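Side-chain contacts in cytochrome P450 (Bacillus subtilis subsp. subtilis, PDB 4RM4), which is probably a heme-dependent monooxygenase that uses molecular oxygen to oxidise organic substrates: residues F51-V56 with E321-R326; E278-R283 with I340-G345. One frame throughout, in Å; residues are numbered along the deposited sequence.

Contact 1. Residues F51-V56 with E321-R326; sequences FLYDDV and EAKFDR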
loop_
_atom_site.group_PDB
_atom_site.type_symbol
_atom_site.label_atom_id
_atom_site.label_comp_id
_atom_site.label_asym_id
_atom_site.label_seq_id
_atom_site.Cartn_x
_atom_site.Cartn_y
_atom_site.Cartn_z
ATOM N N PHE A 51 11.382 12.505 10.834
ATOM C CA PHE A 51 12.054 11.226 10.588
ATOM C C PHE A 51 12.111 10.231 11.758
ATOM O O PHE A 51 12.373 9.049 11.537
ATOM C CB PHE A 51 13.489 11.467 10.083
ATOM C CG PHE A 51 13.556 12.129 8.727
ATOM C CD1 PHE A 51 13.530 11.371 7.573
ATOM C CD2 PHE A 51 13.647 13.514 8.617
ATOM C CE1 PHE A 51 13.582 11.986 6.311
ATOM C CE2 PHE A 51 13.696 14.132 7.367
ATOM C CZ PHE A 51 13.664 13.362 6.215
ATOM N N LEU A 52 11.897 10.697 12.989
ATOM C CA LEU A 52 11.989 9.809 14.154
ATOM C C LEU A 52 10.669 9.105 14.437
ATOM O O LEU A 52 9.600 9.678 14.251
ATOM C CB LEU A 52 12.422 10.580 15.412
ATOM C CG LEU A 52 13.832 11.174 15.497
ATOM C CD1 LEU A 52 14.012 11.950 16.789
ATOM C CD2 LEU A 52 14.894 10.082 15.393
ATOM N N TYR A 53 10.746 7.867 14.901
ATOM C CA TYR A 53 9.530 7.096 15.185
ATOM C C TYR A 53 8.484 7.831 16.059
ATOM O O TYR A 53 7.314 7.916 15.697
ATOM C CB TYR A 53 9.897 5.744 15.800
ATOM C CG TYR A 53 8.719 4.836 16.060
ATOM C CD1 TYR A 53 8.342 3.857 15.139
ATOM C CD2 TYR A 53 7.981 4.960 17.229
ATOM C CE1 TYR A 53 7.249 3.021 15.391
ATOM C CE2 TYR A 53 6.901 4.155 17.479
ATOM C CZ TYR A 53 6.535 3.186 16.566
ATOM O OH TYR A 53 5.454 2.384 16.858
ATOM N N ASP A 54 8.876 8.343 17.223
ATOM C CA ASP A 54 7.885 9.017 18.066
ATOM C C ASP A 54 7.255 10.240 17.381
ATOM O O ASP A 54 6.046 10.479 17.483
ATOM C CB ASP A 54 8.486 9.402 19.429
ATOM C CG ASP A 54 8.853 8.188 20.270
ATOM O OD1 ASP A 54 8.363 7.077 19.969
ATOM O OD2 ASP A 54 9.626 8.347 21.236
ATOM N N ASP A 55 8.071 11.016 16.674
ATOM C CA ASP A 55 7.573 12.195 15.984
ATOM C C ASP A 55 6.639 11.808 14.836
ATOM O O ASP A 55 5.531 12.350 14.711
ATOM C CB ASP A 55 8.735 13.048 15.480
ATOM C CG ASP A 55 9.584 13.595 16.613
ATOM O OD1 ASP A 55 9.059 13.652 17.739
ATOM O OD2 ASP A 55 10.755 13.968 16.374
ATOM N N VAL A 56 7.086 10.872 14.011
ATOM C CA VAL A 56 6.262 10.384 12.908
ATOM C C VAL A 56 4.923 9.843 13.411
ATOM O O VAL A 56 3.871 10.157 12.862
ATOM C CB VAL A 56 6.974 9.281 12.093
ATOM C CG1 VAL A 56 5.966 8.577 11.170
ATOM C CG2 VAL A 56 8.118 9.866 11.284
ATOM N N GLU A 321 16.367 3.428 15.582
ATOM C CA GLU A 321 17.060 2.712 16.643
ATOM C C GLU A 321 16.442 2.942 18.028
ATOM O O GLU A 321 16.591 2.113 18.926
ATOM C CB GLU A 321 18.539 3.142 16.655
ATOM C CG GLU A 321 19.285 2.941 15.309
ATOM C CD GLU A 321 19.026 4.026 14.227
ATOM O OE1 GLU A 321 18.133 4.890 14.374
ATOM O OE2 GLU A 321 19.746 4.007 13.207
ATOM N N ALA A 322 15.768 4.075 18.204
ATOM C CA ALA A 322 15.172 4.412 19.493
ATOM C C ALA A 322 13.943 3.569 19.807
ATOM O O ALA A 322 13.509 3.498 20.957
ATOM C CB ALA A 322 14.830 5.889 19.552
ATOM N N LYS A 323 13.393 2.916 18.786
ATOM C CA LYS A 323 12.184 2.136 18.962
ATOM C C LYS A 323 12.384 0.645 18.672
ATOM O O LYS A 323 11.685 -0.203 19.234
ATOM C CB LYS A 323 11.063 2.697 18.069
ATOM C CG LYS A 323 9.759 1.912 18.171
ATOM C CD LYS A 323 9.068 2.137 19.499
ATOM C CE LYS A 323 7.795 1.323 19.584
ATOM N NZ LYS A 323 7.058 1.639 20.840
ATOM N N PHE A 324 13.311 0.343 17.768
ATOM C CA PHE A 324 13.595 -1.027 17.346
ATOM C C PHE A 324 15.028 -1.429 17.623
ATOM O O PHE A 324 15.965 -0.734 17.232
ATOM C CB PHE A 324 13.370 -1.179 15.846
ATOM C CG PHE A 324 11.944 -0.965 15.419
ATOM C CD1 PHE A 324 11.556 0.232 14.840
ATOM C CD2 PHE A 324 10.995 -1.960 15.598
ATOM C CE1 PHE A 324 10.251 0.427 14.446
ATOM C CE2 PHE A 324 9.675 -1.769 15.204
ATOM C CZ PHE A 324 9.308 -0.579 14.626
ATOM N N ASP A 325 15.191 -2.581 18.255
ATOM C CA ASP A 325 16.516 -3.143 18.458
ATOM C C ASP A 325 17.106 -3.623 17.126
ATOM O O ASP A 325 16.426 -4.270 16.327
ATOM C CB ASP A 325 16.447 -4.287 19.467
ATOM C CG ASP A 325 17.803 -4.672 20.000
ATOM O OD1 ASP A 325 18.091 -5.886 20.077
ATOM O OD2 ASP A 325 18.582 -3.759 20.345
ATOM N N ARG A 326 18.377 -3.302 16.894
ATOM C CA ARG A 326 19.057 -3.625 15.632
ATOM C C ARG A 326 18.167 -3.495 14.396
ATOM O O ARG A 326 17.903 -4.476 13.700
ATOM C CB ARG A 326 19.726 -5.005 15.678
ATOM C CG ARG A 326 18.848 -6.143 16.151
ATOM C CD ARG A 326 19.699 -7.383 16.412
ATOM N NE ARG A 326 20.965 -7.035 17.057
ATOM C CZ ARG A 326 21.178 -7.093 18.369
ATOM N NH1 ARG A 326 20.212 -7.493 19.184
ATOM N NH2 ARG A 326 22.360 -6.756 18.867
HETATM O O HOH W 1 6.747 4.623 21.343
#
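The first turn of helix 53-61 meets the irregular loop region that precedes the heme-binding loop of a P450, and Tyr-53 and Lys-323 carry most of the contact. The lysine illustrates how a charged residue can pack through its aliphatic part. Lys-323 CG sits almost exactly over the centre of the Tyr-53 ring, 3.5 Å from the centroid and 6° off the ring normal, a CH-pi contact. From there the chain runs across the same face toward the phenol end: Lys-323 CD lies 3.6 Å from Tyr-53 CE2, and CE comes near the hydroxyl. A bend at chi2 (72°) of Lys-323, in a chain otherwise extended, keeps the methylenes against the ring while NZ goes on past it. The ammonium donates to a water 3.0 Å from Lys-323 NZ, which in turn donates to Asp-54 OD1; the two charges are thus linked through solvent, without a direct salt bridge. Phe-324 adds a smaller patch, its CE1 lying 4.0 Å from Tyr-53 CD1, with the two ring planes turned 88° to each other in an oblique pairing. The Tyr-53 hydroxyl itself bonds to the carbonyl O of Pro-338 and to Lys-57 NZ. With an alanine here, Lys-323 would probably lose the surface that steadies its methylenes, and Pro-338 O its phenol partner. Around the contact, Asp-320 takes the Tyr-53 backbone N-H, Ala-317 of helix 314-317 packs against the Tyr-53 side chain, and Val-56 reaches back to Val-50 of strand 47-50, so the start of helix 53-61 is joined to both helix and sheet.

Contact 2. Residues E278-R283 with I340-G345; sequences EALRFR and IAFGHG. With HEM (protoporphyrin IX containing Fe), chain B.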
loop_
_atom_site.group_PDB
_atom_site.type_symbol
_atom_site.label_atom_id
_atom_site.label_comp_id
_atom_site.label_asym_id
_atom_site.label_seq_id
_atom_site.Cartn_x
_atom_site.Cartn_y
_atom_site.Cartn_z
ATOM N N GLU A 278 7.718 -8.155 9.258
ATOM C CA GLU A 278 9.083 -7.627 9.156
ATOM C C GLU A 278 9.346 -6.995 7.779
ATOM O O GLU A 278 10.089 -6.016 7.666
ATOM C CB GLU A 278 10.112 -8.710 9.476
ATOM C CG GLU A 278 11.549 -8.242 9.513
ATOM C CD GLU A 278 11.842 -7.240 10.613
ATOM O OE1 GLU A 278 10.904 -6.541 11.079
ATOM O OE2 GLU A 278 13.037 -7.130 11.008
ATOM N N ALA A 279 8.712 -7.522 6.736
ATOM C CA ALA A 279 8.857 -6.915 5.417
ATOM C C ALA A 279 8.183 -5.540 5.403
ATOM O O ALA A 279 8.696 -4.585 4.811
ATOM C CB ALA A 279 8.286 -7.825 4.334
ATOM N N LEU A 280 7.035 -5.438 6.064
ATOM C CA LEU A 280 6.366 -4.141 6.216
ATOM C C LEU A 280 7.254 -3.160 6.965
ATOM O O LEU A 280 7.353 -1.998 6.587
ATOM C CB LEU A 280 5.029 -4.290 6.939
ATOM C CG LEU A 280 3.930 -4.874 6.027
ATOM C CD1 LEU A 280 2.875 -5.611 6.837
ATOM C CD2 LEU A 280 3.314 -3.812 5.131
ATOM N N ARG A 281 7.891 -3.624 8.036
ATOM C CA ARG A 281 8.767 -2.736 8.788
ATOM C C ARG A 281 9.963 -2.330 7.943
ATOM O O ARG A 281 10.319 -1.148 7.860
ATOM C CB ARG A 281 9.276 -3.379 10.089
ATOM C CG ARG A 281 10.092 -2.346 10.899
ATOM C CD ARG A 281 10.938 -2.971 12.013
ATOM N NE ARG A 281 11.964 -3.880 11.503
ATOM C CZ ARG A 281 13.215 -3.527 11.204
ATOM N NH1 ARG A 281 14.081 -4.443 10.781
ATOM N NH2 ARG A 281 13.619 -2.276 11.364
ATOM N N PHE A 282 10.571 -3.317 7.304
ATOM C CA PHE A 282 11.890 -3.135 6.685
ATOM C C PHE A 282 11.839 -2.372 5.364
ATOM O O PHE A 282 12.743 -1.583 5.076
ATOM C CB PHE A 282 12.552 -4.496 6.470
ATOM C CG PHE A 282 14.055 -4.442 6.366
ATOM C CD1 PHE A 282 14.824 -3.961 7.410
ATOM C CD2 PHE A 282 14.697 -4.910 5.232
ATOM C CE1 PHE A 282 16.215 -3.940 7.313
ATOM C CE2 PHE A 282 16.084 -4.895 5.135
ATOM C CZ PHE A 282 16.837 -4.403 6.170
ATOM N N ARG A 283 10.796 -2.616 4.571
ATOM C CA ARG A 283 10.651 -2.007 3.246
ATOM C C ARG A 283 9.206 -1.607 2.925
ATOM O O ARG A 283 8.605 -2.094 1.967
ATOM C CB ARG A 283 11.221 -2.922 2.148
ATOM C CG ARG A 283 12.763 -2.907 2.087
ATOM C CD ARG A 283 13.331 -3.761 0.940
ATOM N NE ARG A 283 14.755 -3.478 0.697
ATOM C CZ ARG A 283 15.760 -4.288 1.032
ATOM N NH1 ARG A 283 15.522 -5.450 1.625
ATOM N NH2 ARG A 283 17.019 -3.931 0.770
ATOM N N ILE A 340 4.904 1.155 11.594
ATOM C CA ILE A 340 3.769 1.959 11.195
ATOM C C ILE A 340 3.598 1.970 9.678
ATOM O O ILE A 340 3.207 2.961 9.093
ATOM C CB ILE A 340 3.796 3.354 11.835
ATOM C CG1 ILE A 340 5.212 3.928 11.882
ATOM C CG2 ILE A 340 3.304 3.262 13.276
ATOM C CD1 ILE A 340 5.284 5.198 12.718
ATOM N N ALA A 341 3.845 0.824 9.053
ATOM C CA ALA A 341 3.723 0.747 7.602
ATOM C C ALA A 341 2.297 1.003 7.134
ATOM O O ALA A 341 2.087 1.483 6.017
ATOM C CB ALA A 341 4.201 -0.589 7.107
ATOM N N PHE A 342 1.322 0.694 7.993
ATOM C CA PHE A 342 -0.092 0.849 7.646
ATOM C C PHE A 342 -0.669 2.129 8.269
ATOM O O PHE A 342 -1.889 2.349 8.264
ATOM C CB PHE A 342 -0.893 -0.357 8.159
ATOM C CG PHE A 342 -0.711 -1.619 7.354
ATOM C CD1 PHE A 342 -0.422 -2.819 7.984
ATOM C CD2 PHE A 342 -0.878 -1.622 5.982
ATOM C CE1 PHE A 342 -0.307 -3.990 7.261
ATOM C CE2 PHE A 342 -0.754 -2.792 5.242
ATOM C CZ PHE A 342 -0.463 -3.979 5.884
ATOM N N GLY A 343 0.205 2.965 8.816
ATOM C CA GLY A 343 -0.242 4.158 9.524
ATOM C C GLY A 343 -0.560 3.898 10.992
ATOM O O GLY A 343 -0.064 2.931 11.603
ATOM N N HIS A 344 -1.383 4.781 11.556
ATOM C CA HIS A 344 -1.691 4.777 12.974
ATOM C C HIS A 344 -2.858 5.698 13.253
ATOM O O HIS A 344 -2.849 6.852 12.826
ATOM C CB HIS A 344 -0.473 5.299 13.762
ATOM C CG HIS A 344 -0.763 5.548 15.208
ATOM N ND1 HIS A 344 -1.321 4.591 16.027
ATOM C CD2 HIS A 344 -0.578 6.645 15.982
ATOM C CE1 HIS A 344 -1.457 5.081 17.248
ATOM N NE2 HIS A 344 -1.012 6.326 17.248
ATOM N N GLY A 345 -3.860 5.215 13.980
ATOM C CA GLY A 345 -4.984 6.070 14.335
ATOM C C GLY A 345 -6.199 5.878 13.444
ATOM O O GLY A 345 -6.425 4.779 12.911
HETATM C CHA HEM B . -4.811 3.905 4.363
HETATM C CHB HEM B . -0.590 1.670 3.592
HETATM C CHC HEM B . -2.877 -1.800 1.043
HETATM C CHD HEM B . -7.016 0.697 1.381
HETATM C C1A HEM B . -3.469 3.586 4.417
HETATM C C2A HEM B . -2.452 4.264 5.195
HETATM C C3A HEM B . -1.287 3.648 4.984
HETATM C C4A HEM B . -1.523 2.549 4.077
HETATM C CMA HEM B . 0.089 4.029 5.598
HETATM C CAA HEM B . -2.669 5.484 6.125
HETATM C CBA HEM B . -2.741 6.768 5.318
HETATM C CGA HEM B . -2.658 7.988 6.207
HETATM O O1A HEM B . -2.627 9.105 5.630
HETATM O O2A HEM B . -2.619 7.849 7.456
HETATM C C1B HEM B . -0.869 0.534 2.873
HETATM C C2B HEM B . 0.084 -0.520 2.580
HETATM C C3B HEM B . -0.546 -1.460 1.862
HETATM C C4B HEM B . -1.923 -1.060 1.695
HETATM C CMB HEM B . 1.562 -0.505 3.026
HETATM C CAB HEM B . -0.014 -2.804 1.312
HETATM C CBB HEM B . 1.083 -3.362 1.826
HETATM C C1C HEM B . -4.195 -1.443 0.943
HETATM C C2C HEM B . -5.249 -2.224 0.324
HETATM C C3C HEM B . -6.385 -1.522 0.428
HETATM C C4C HEM B . -6.091 -0.291 1.107
HETATM C CMC HEM B . -5.023 -3.614 -0.307
HETATM C CAC HEM B . -7.815 -1.855 -0.063
HETATM C CBC HEM B . -8.107 -2.840 -0.919
HETATM C C1D HEM B . -6.806 1.795 2.184
HETATM C C2D HEM B . -7.809 2.781 2.468
HETATM C C3D HEM B . -7.132 3.791 3.403
HETATM C C4D HEM B . -5.780 3.302 3.589
HETATM C CMD HEM B . -9.256 2.794 1.942
HETATM C CAD HEM B . -7.777 5.054 4.023
HETATM C CBD HEM B . -8.355 4.663 5.386
HETATM C CGD HEM B . -8.903 5.885 6.085
HETATM O O1D HEM B . -9.684 5.707 7.060
HETATM O O2D HEM B . -8.570 7.014 5.640
HETATM N NA HEM B . -2.856 2.548 3.741
HETATM N NB HEM B . -2.078 0.166 2.304
HETATM N NC HEM B . -4.740 -0.262 1.410
HETATM N ND HEM B . -5.644 2.124 2.858
HETATM FE FE HEM B . -3.857 1.076 2.715
HETATM O O HOH W 2 -3.047 2.438 0.863
#
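Leu-280 and Phe-342 meet at about a right angle, the leucine coming from helix 272-282 and the phenylalanine from the loop that carries the heme ligand. The two methyls of Leu-280 divide the work. Leu-280 CD2 stands over one face of the Phe-342 ring, 4.3 Å from its centroid and 27° off the normal, a CH-pi contact, while CD1 of the same leucine approaches the outer end of the ring and comes within 3.6 Å of Phe-342 CE1. With chi1 of Phe-342 at -75°, CG lies beside its backbone N and opposite the carbonyl carbon, which lets the ring reach between Leu-280 and the porphyrin; its CE2 is 3.6 Å from HEM C2B in an oblique approach. Next to this pair, Ala-341 turns its methyl to the helix, with its CB 3.8 Å from Leu-280 CB and close also to the Leu-280 carbonyl O. The loop is shaped by a type I turn, closed by the Gly-343 N to Ile-340 O bond. At Gly-343 a CB would be crowded by HEM CAA and, at these backbone angles, would also press on the carbonyl O of Phe-342, so the bare backbone can lie close to the heme.

On the far side of the helix the family's ExxR motif forms. Arg-281 grips Glu-278 side-on, with NE 2.9 Å from OE1 and NH1 2.9 Å from OE2, both acceptors in or near the guanidinium plane but met from above the carboxylate. Arg-334 adds a second cation to Glu-278. Across the interface itself no hydrogen bond forms: the side chains meet through hydrocarbon alone, and Phe-342, backbone-bonded to Cys-349, the axial iron ligand by similarity, provides a hydrocarbon setting on that side of the heme, consistent with shielding the thiolate from water.

The pair shows how chemistry follows depth in one fold. The centre of contact 1 lies about 21 Å from that of the chain, and although Tyr-53 and Phe-324 are buried, its outer margin is an exposed lysine tied to an aspartate by water. Contact 2, its centre about 10 Å from the chain's, has three buried touching residues and borders the heme with the Phe-342 ring and the backbone of 341-343. Both use the long loop between helices 314-317 and 352-369, binding different helices to it. They also touch one another: Phe-324 forms a cation-pi pair with Arg-281, and Ile-340 CD1 packs on Tyr-53 and Val-56, so the outer helix meets the heme-binding loop directly.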